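Local coordinates for protein halogenase PltM (Pseudomonas fluorescens, PDB 6BZN) that probably acts as an FAD-dependent halogenase that installs chlorine, bromine or iodine on phenolic substrates, at residues A[321-333]-A[339-351]. Sequence-based numbering, arbitrary orientation.
Sequences APRINYRSVQNVG and LPQATGFIDPLFS
Tyr326 and Phe345 form a single antiparallel bridge, a hydrogen-bonded pair, between two mostly irregular segments in the buried FAD-binding part of this flavoprotein. Tyr326 N donates to Phe345 O (3.0 Å), and Phe345 N returns a bond to Tyr326 O. With chi1 at 54°, the Tyr326 ring sits between its own backbone N and carbonyl carbon and lies over the bridge. Phe345 N approaches one face near the rim, and Phe345 CB makes an off-centre CH-pi contact. The phenol OH reaches the short helix 340-343 and donates to Gln341 O (2.5 Å) in the carbonyl plane. Tyr326 and Gln341 both bind FAD in another crystal structure of this protein.

Next along, Ser328 OG donates to a lone pair of Thr343 O (2.5 Å). A water gives one hydrogen to Ser328 OG and the other to Ala342 O. Asn331 ND2 donates nearly straight to Thr343 OG1 (3.2 Å), in its amide plane. That hydroxyl in turn donates to Leu339 O, which fixes its rotation.

Beyond the bridge, Asn325 ND2 donates to Ile346 O (2.7 Å), bent to 134°. Arg323 NE holds Asn325 OD1 on a lone pair, and Thr215 N is a second donor to it. Ile324 CD1 packs across Pro348 CD at 3.6 Å. The Asp347 carboxylate beside it is held by Tyr404, Thr215 and Trp257.

Segment 321-333 leaves the edge strand 313-321 of the mixed sheet and pairs with strand 206-207 through 327-328. Segment 339-351 follows strand 336-338 of the parallel sheet and leads into helix 352-374, while helix 383-406 touches both segments.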
ATOM      1  N   ALA A 321      13.536   8.897   6.103  1.00 16.37           N
ATOM      2  CA  ALA A 321      13.615   7.616   6.789  1.00 16.73           C
ATOM      3  C   ALA A 321      14.780   6.830   6.170  1.00 17.34           C
ATOM      4  O   ALA A 321      14.710   6.464   4.993  1.00 16.76           O
ATOM      5  CB  ALA A 321      12.291   6.854   6.644  1.00 16.52           C
ATOM      6  N   PRO A 322      15.858   6.575   6.945  1.00 18.34           N
ATOM      7  CA  PRO A 322      17.047   5.908   6.362  1.00 17.88           C
ATOM      8  C   PRO A 322      16.873   4.436   5.964  1.00 17.62           C
ATOM      9  O   PRO A 322      17.572   3.946   5.064  1.00 17.19           O
ATOM     10  CB  PRO A 322      18.108   6.062   7.466  1.00 18.72           C
ATOM     11  CG  PRO A 322      17.315   6.190   8.725  1.00 19.25           C
ATOM     12  CD  PRO A 322      16.110   6.999   8.341  1.00 18.67           C
ATOM     13  N   ARG A 323      15.975   3.733   6.640  1.00 17.17           N
ATOM     14  CA  ARG A 323      15.611   2.398   6.228  1.00 17.12           C
ATOM     15  C   ARG A 323      14.158   2.063   6.518  1.00 16.65           C
ATOM     16  O   ARG A 323      13.748   1.877   7.671  1.00 17.43           O
ATOM     17  CB  ARG A 323      16.478   1.326   6.855  1.00 18.21           C
ATOM     18  CG  ARG A 323      16.007  -0.016   6.322  1.00 18.73           C
ATOM     19  CD  ARG A 323      17.034  -1.077   6.287  1.00 19.19           C
ATOM     20  NE  ARG A 323      16.632  -2.156   5.380  1.00 18.52           N
ATOM     21  CZ  ARG A 323      17.238  -3.331   5.321  1.00 18.12           C
ATOM     22  NH1 ARG A 323      18.274  -3.586   6.111  1.00 18.34           N
ATOM     23  NH2 ARG A 323      16.825  -4.249   4.463  1.00 17.69           N
ATOM     24  N   ILE A 324      13.401   1.893   5.447  1.00 14.78           N
ATOM     25  CA  ILE A 324      11.962   1.743   5.562  1.00 13.38           C
ATOM     26  C   ILE A 324      11.463   0.305   5.631  1.00 12.85           C
ATOM     27  O   ILE A 324      10.276   0.082   5.884  1.00 13.60           O
ATOM     28  CB  ILE A 324      11.243   2.540   4.454  1.00 13.00           C
ATOM     29  CG1 ILE A 324      11.462   1.922   3.079  1.00 12.74           C
ATOM     30  CG2 ILE A 324      11.694   3.993   4.481  1.00 12.87           C
ATOM     31  CD1 ILE A 324      10.852   2.719   1.950  1.00 12.94           C
ATOM     32  N   ASN A 325      12.356  -0.669   5.473  1.00 12.39           N
ATOM     33  CA  ASN A 325      11.977  -2.065   5.297  1.00 12.01           C
ATOM     34  C   ASN A 325      12.120  -2.853   6.590  1.00 12.26           C
ATOM     35  O   ASN A 325      13.138  -2.755   7.248  1.00 12.36           O
ATOM     36  CB  ASN A 325      12.848  -2.752   4.239  1.00 12.09           C
ATOM     37  CG  ASN A 325      13.493  -1.772   3.286  1.00 11.81           C
ATOM     38  OD1 ASN A 325      14.605  -1.290   3.543  1.00 11.85           O
ATOM     39  ND2 ASN A 325      12.796  -1.431   2.204  1.00 11.72           N
ATOM     40  N   TYR A 326      11.122  -3.669   6.896  1.00 11.82           N
ATOM     41  CA  TYR A 326      11.185  -4.573   8.050  1.00 12.37           C
ATOM     42  C   TYR A 326      10.142  -5.647   7.882  1.00 12.67           C
ATOM     43  O   TYR A 326       9.200  -5.482   7.102  1.00 12.20           O
ATOM     44  CB  TYR A 326      10.997  -3.808   9.358  1.00 12.67           C
ATOM     45  CG  TYR A 326       9.743  -2.969   9.433  1.00 12.82           C
ATOM     46  CD1 TYR A 326       8.547  -3.507   9.893  1.00 13.23           C
ATOM     47  CD2 TYR A 326       9.755  -1.646   9.047  1.00 13.23           C
ATOM     48  CE1 TYR A 326       7.385  -2.740   9.955  1.00 13.63           C
ATOM     49  CE2 TYR A 326       8.599  -0.872   9.094  1.00 13.54           C
ATOM     50  CZ  TYR A 326       7.421  -1.420   9.557  1.00 13.57           C
ATOM     51  OH  TYR A 326       6.288  -0.643   9.599  1.00 14.11           O
ATOM     52  N   ARG A 327      10.339  -6.754   8.582  1.00 13.00           N
ATOM     53  CA  ARG A 327       9.371  -7.834   8.639  1.00 13.66           C
ATOM     54  C   ARG A 327       9.311  -8.335  10.076  1.00 13.89           C
ATOM     55  O   ARG A 327      10.048  -7.846  10.937  1.00 14.52           O
ATOM     56  CB  ARG A 327       9.752  -8.959   7.676  1.00 14.27           C
ATOM     57  CG  ARG A 327      11.045  -9.674   8.001  1.00 15.45           C
ATOM     58  CD  ARG A 327      11.299 -10.865   7.080  1.00 16.49           C
ATOM     59  NE  ARG A 327      12.449 -11.596   7.619  1.00 18.86           N
ATOM     60  CZ  ARG A 327      12.402 -12.638   8.449  1.00 19.73           C
ATOM     61  NH1 ARG A 327      11.252 -13.181   8.860  1.00 21.24           N
ATOM     62  NH2 ARG A 327      13.542 -13.162   8.866  1.00 21.03           N
ATOM     63  N   SER A 328       8.409  -9.276  10.328  1.00 14.26           N
ATOM     64  CA  SER A 328       8.275  -9.892  11.651  1.00 14.26           C
ATOM     65  C   SER A 328       8.216 -11.399  11.549  1.00 14.68           C
ATOM     66  O   SER A 328       7.723 -11.955  10.569  1.00 13.91           O
ATOM     67  CB  SER A 328       7.030  -9.387  12.367  1.00 14.33           C
ATOM     68  OG  SER A 328       7.076  -7.988  12.590  1.00 14.57           O
ATOM     69  N   VAL A 329       8.723 -12.059  12.583  1.00 15.18           N
ATOM     70  CA  VAL A 329       8.762 -13.518  12.610  1.00 15.88           C
ATOM     71  C   VAL A 329       7.397 -14.132  12.981  1.00 16.18           C
ATOM     72  O   VAL A 329       7.106 -15.275  12.618  1.00 15.30           O
ATOM     73  CB  VAL A 329       9.893 -14.048  13.533  1.00 16.83           C
ATOM     74  CG1 VAL A 329      11.243 -13.515  13.085  1.00 16.97           C
ATOM     75  CG2 VAL A 329       9.664 -13.688  14.995  1.00 17.88           C
ATOM     76  N   GLN A 330       6.590 -13.379  13.726  1.00 15.65           N
ATOM     77  CA  GLN A 330       5.213 -13.744  14.087  1.00 16.32           C
ATOM     78  C   GLN A 330       4.463 -12.437  14.240  1.00 15.13           C
ATOM     79  O   GLN A 330       5.091 -11.384  14.398  1.00 15.50           O
ATOM     80  CB  GLN A 330       5.144 -14.465  15.435  1.00 17.91           C
ATOM     81  CG  GLN A 330       5.750 -15.858  15.471  1.00 19.66           C
ATOM     82  CD  GLN A 330       5.542 -16.550  16.820  1.00 22.20           C
ATOM     83  OE1 GLN A 330       5.331 -15.898  17.838  1.00 23.67           O
ATOM     84  NE2 GLN A 330       5.604 -17.872  16.823  1.00 23.89           N
ATOM     85  N   ASN A 331       3.142 -12.491  14.192  1.00 14.08           N
ATOM     86  CA  ASN A 331       2.359 -11.299  14.486  1.00 14.53           C
ATOM     87  C   ASN A 331       1.022 -11.506  15.165  1.00 14.14           C
ATOM     88  O   ASN A 331       0.255 -10.563  15.285  1.00 13.62           O
ATOM     89  CB  ASN A 331       2.202 -10.466  13.197  1.00 14.55           C
ATOM     90  CG  ASN A 331       1.108 -10.991  12.288  1.00 15.35           C
ATOM     91  OD1 ASN A 331       0.739 -12.157  12.358  1.00 16.14           O
ATOM     92  ND2 ASN A 331       0.581 -10.126  11.422  1.00 15.52           N
ATOM     93  N   VAL A 332       0.738 -12.723  15.625  1.00 14.86           N
ATOM     94  CA  VAL A 332      -0.454 -12.982  16.421  1.00 14.67           C
ATOM     95  C   VAL A 332      -0.054 -13.789  17.644  1.00 14.76           C
ATOM     96  O   VAL A 332       0.924 -14.544  17.612  1.00 13.99           O
ATOM     97  CB  VAL A 332      -1.548 -13.726  15.621  1.00 15.03           C
ATOM     98  CG1 VAL A 332      -1.965 -12.926  14.389  1.00 15.27           C
ATOM     99  CG2 VAL A 332      -1.093 -15.115  15.192  1.00 14.92           C
ATOM    100  N   GLY A 333      -0.819 -13.619  18.711  1.00 15.56           N
ATOM    101  CA  GLY A 333      -0.710 -14.459  19.912  1.00 15.97           C
ATOM    102  C   GLY A 333      -2.089 -14.742  20.448  1.00 16.63           C
ATOM    103  O   GLY A 333      -3.087 -14.398  19.823  1.00 17.36           O
ATOM    104  N   LEU A 339      -1.401  -5.571  13.143  1.00 12.94           N
ATOM    105  CA  LEU A 339      -1.820  -5.333  11.772  1.00 13.43           C
ATOM    106  C   LEU A 339      -0.587  -5.161  10.868  1.00 12.91           C
ATOM    107  O   LEU A 339       0.550  -5.068  11.360  1.00 12.17           O
ATOM    108  CB  LEU A 339      -2.774  -4.140  11.708  1.00 13.80           C
ATOM    109  CG  LEU A 339      -4.189  -4.371  12.236  1.00 14.29           C
ATOM    110  CD1 LEU A 339      -4.994  -3.098  12.004  1.00 14.56           C
ATOM    111  CD2 LEU A 339      -4.897  -5.552  11.597  1.00 14.76           C
ATOM    112  N   PRO A 340      -0.789  -5.157   9.534  1.00 13.18           N
ATOM    113  CA  PRO A 340       0.390  -5.200   8.650  1.00 13.39           C
ATOM    114  C   PRO A 340       1.445  -4.130   8.830  1.00 13.67           C
ATOM    115  O   PRO A 340       2.615  -4.483   8.875  1.00 13.32           O
ATOM    116  CB  PRO A 340      -0.226  -5.143   7.258  1.00 12.99           C
ATOM    117  CG  PRO A 340      -1.483  -5.923   7.448  1.00 12.97           C
ATOM    118  CD  PRO A 340      -2.016  -5.450   8.776  1.00 12.73           C
ATOM    119  N   GLN A 341       1.083  -2.859   8.978  1.00 14.88           N
ATOM    120  CA  GLN A 341       2.117  -1.822   9.191  1.00 16.57           C
ATOM    121  C   GLN A 341       2.991  -2.068  10.426  1.00 16.36           C
ATOM    122  O   GLN A 341       4.194  -1.770  10.408  1.00 16.32           O
ATOM    123  CB  GLN A 341       1.505  -0.426   9.309  1.00 19.11           C
ATOM    124  CG  GLN A 341       0.951   0.139   8.028  1.00 21.59           C
ATOM    125  CD  GLN A 341       2.030   0.593   7.046  1.00 25.80           C
ATOM    126  OE1 GLN A 341       2.079   0.111   5.913  1.00 28.23           O
ATOM    127  NE2 GLN A 341       2.872   1.549   7.461  1.00 28.41           N
ATOM    128  N   ALA A 342       2.383  -2.588  11.489  1.00 14.58           N
ATOM    129  CA  ALA A 342       3.118  -2.954  12.689  1.00 14.63           C
ATOM    130  C   ALA A 342       3.989  -4.212  12.494  1.00 14.43           C
ATOM    131  O   ALA A 342       4.907  -4.438  13.274  1.00 15.65           O
ATOM    132  CB  ALA A 342       2.159  -3.146  13.847  1.00 14.54           C
ATOM    133  N   THR A 343       3.683  -5.019  11.477  1.00 13.54           N
ATOM    134  CA  THR A 343       4.346  -6.299  11.213  1.00 13.25           C
ATOM    135  C   THR A 343       5.481  -6.192  10.223  1.00 13.22           C
ATOM    136  O   THR A 343       6.585  -6.704  10.461  1.00 13.75           O
ATOM    137  CB  THR A 343       3.322  -7.308  10.630  1.00 13.18           C
ATOM    138  OG1 THR A 343       2.225  -7.424  11.536  1.00 12.69           O
ATOM    139  CG2 THR A 343       3.926  -8.666  10.434  1.00 13.31           C
ATOM    140  N   GLY A 344       5.200  -5.561   9.086  1.00 12.51           N
ATOM    141  CA  GLY A 344       6.183  -5.460   8.034  1.00 12.98           C
ATOM    142  C   GLY A 344       5.867  -4.384   7.028  1.00 13.38           C
ATOM    143  O   GLY A 344       4.701  -4.074   6.801  1.00 14.32           O
ATOM    144  N   PHE A 345       6.909  -3.795   6.455  1.00 13.05           N
ATOM    145  CA  PHE A 345       6.760  -2.843   5.358  1.00 12.65           C
ATOM    146  C   PHE A 345       7.926  -2.980   4.408  1.00 12.08           C
ATOM    147  O   PHE A 345       9.031  -3.224   4.845  1.00 11.11           O
ATOM    148  CB  PHE A 345       6.709  -1.412   5.876  1.00 13.04           C
ATOM    149  CG  PHE A 345       6.366  -0.410   4.808  1.00 13.45           C
ATOM    150  CD1 PHE A 345       5.060  -0.294   4.364  1.00 13.89           C
ATOM    151  CD2 PHE A 345       7.338   0.398   4.245  1.00 13.61           C
ATOM    152  CE1 PHE A 345       4.723   0.625   3.374  1.00 14.45           C
ATOM    153  CE2 PHE A 345       7.013   1.326   3.267  1.00 14.07           C
ATOM    154  CZ  PHE A 345       5.695   1.441   2.835  1.00 14.26           C
ATOM    155  N   ILE A 346       7.682  -2.804   3.108  1.00 11.81           N
ATOM    156  CA  ILE A 346       8.745  -2.959   2.119  1.00 11.51           C
ATOM    157  C   ILE A 346       9.078  -1.637   1.445  1.00 11.52           C
ATOM    158  O   ILE A 346      10.201  -1.153   1.560  1.00 12.18           O
ATOM    159  CB  ILE A 346       8.382  -4.050   1.088  1.00 11.52           C
ATOM    160  CG1 ILE A 346       8.177  -5.413   1.786  1.00 11.42           C
ATOM    161  CG2 ILE A 346       9.450  -4.151   0.013  1.00 11.66           C
ATOM    162  CD1 ILE A 346       9.364  -5.957   2.572  1.00 11.46           C
ATOM    163  N   ASP A 347       8.123  -1.047   0.740  1.00 11.52           N
ATOM    164  CA  ASP A 347       8.410   0.161  -0.030  1.00 11.99           C
ATOM    165  C   ASP A 347       7.103   0.790  -0.491  1.00 12.13           C
ATOM    166  O   ASP A 347       6.109   0.097  -0.619  1.00 12.61           O
ATOM    167  CB  ASP A 347       9.284  -0.212  -1.248  1.00 11.73           C
ATOM    168  CG  ASP A 347      10.033   0.974  -1.860  1.00 11.97           C
ATOM    169  OD1 ASP A 347       9.425   1.655  -2.716  1.00 11.60           O
ATOM    170  OD2 ASP A 347      11.242   1.199  -1.532  1.00 12.22           O
ATOM    171  N   PRO A 348       7.096   2.109  -0.733  1.00 12.50           N
ATOM    172  CA  PRO A 348       5.911   2.697  -1.359  1.00 12.24           C
ATOM    173  C   PRO A 348       5.609   2.178  -2.770  1.00 12.06           C
ATOM    174  O   PRO A 348       4.464   2.313  -3.237  1.00 11.58           O
ATOM    175  CB  PRO A 348       6.232   4.189  -1.409  1.00 13.03           C
ATOM    176  CG  PRO A 348       7.717   4.288  -1.193  1.00 13.03           C
ATOM    177  CD  PRO A 348       8.049   3.143  -0.290  1.00 12.63           C
ATOM    178  N   LEU A 349       6.605   1.594  -3.433  1.00 11.74           N
ATOM    179  CA  LEU A 349       6.477   1.174  -4.826  1.00 11.86           C
ATOM    180  C   LEU A 349       5.379   0.144  -5.012  1.00 11.92           C
ATOM    181  O   LEU A 349       5.420  -0.934  -4.426  1.00 11.91           O
ATOM    182  CB  LEU A 349       7.793   0.598  -5.351  1.00 12.13           C
ATOM    183  CG  LEU A 349       7.776   0.226  -6.837  1.00 12.52           C
ATOM    184  CD1 LEU A 349       7.694   1.475  -7.694  1.00 12.93           C
ATOM    185  CD2 LEU A 349       8.979  -0.616  -7.221  1.00 12.92           C
ATOM    186  N   PHE A 350       4.411   0.489  -5.851  1.00 11.58           N
ATOM    187  CA  PHE A 350       3.202  -0.313  -6.122  1.00 11.70           C
ATOM    188  C   PHE A 350       2.141  -0.253  -5.041  1.00 11.49           C
ATOM    189  O   PHE A 350       1.103  -0.904  -5.180  1.00 10.88           O
ATOM    190  CB  PHE A 350       3.501  -1.783  -6.470  1.00 12.45           C
ATOM    191  CG  PHE A 350       4.318  -1.961  -7.708  1.00 12.73           C
ATOM    192  CD1 PHE A 350       3.842  -1.501  -8.925  1.00 13.41           C
ATOM    193  CD2 PHE A 350       5.534  -2.601  -7.671  1.00 13.20           C
ATOM    194  CE1 PHE A 350       4.566  -1.659 -10.090  1.00 13.69           C
ATOM    195  CE2 PHE A 350       6.270  -2.767  -8.832  1.00 14.03           C
ATOM    196  CZ  PHE A 350       5.786  -2.297 -10.043  1.00 13.97           C
ATOM    197  N   SER A 351       2.381   0.511  -3.971  1.00 11.23           N
ATOM    198  CA  SER A 351       1.375   0.796  -2.971  1.00 12.08           C
ATOM    199  C   SER A 351       0.702  -0.479  -2.412  1.00 11.99           C
ATOM    200  O   SER A 351      -0.508  -0.555  -2.243  1.00 12.29           O
ATOM    201  CB  SER A 351       0.378   1.826  -3.540  1.00 12.16           C
ATOM    202  OG  SER A 351      -0.235   2.526  -2.486  1.00 13.10           O
TER
HETATM  203  O   HOH W   1       6.960  -5.984  14.036  1.00 20.57           O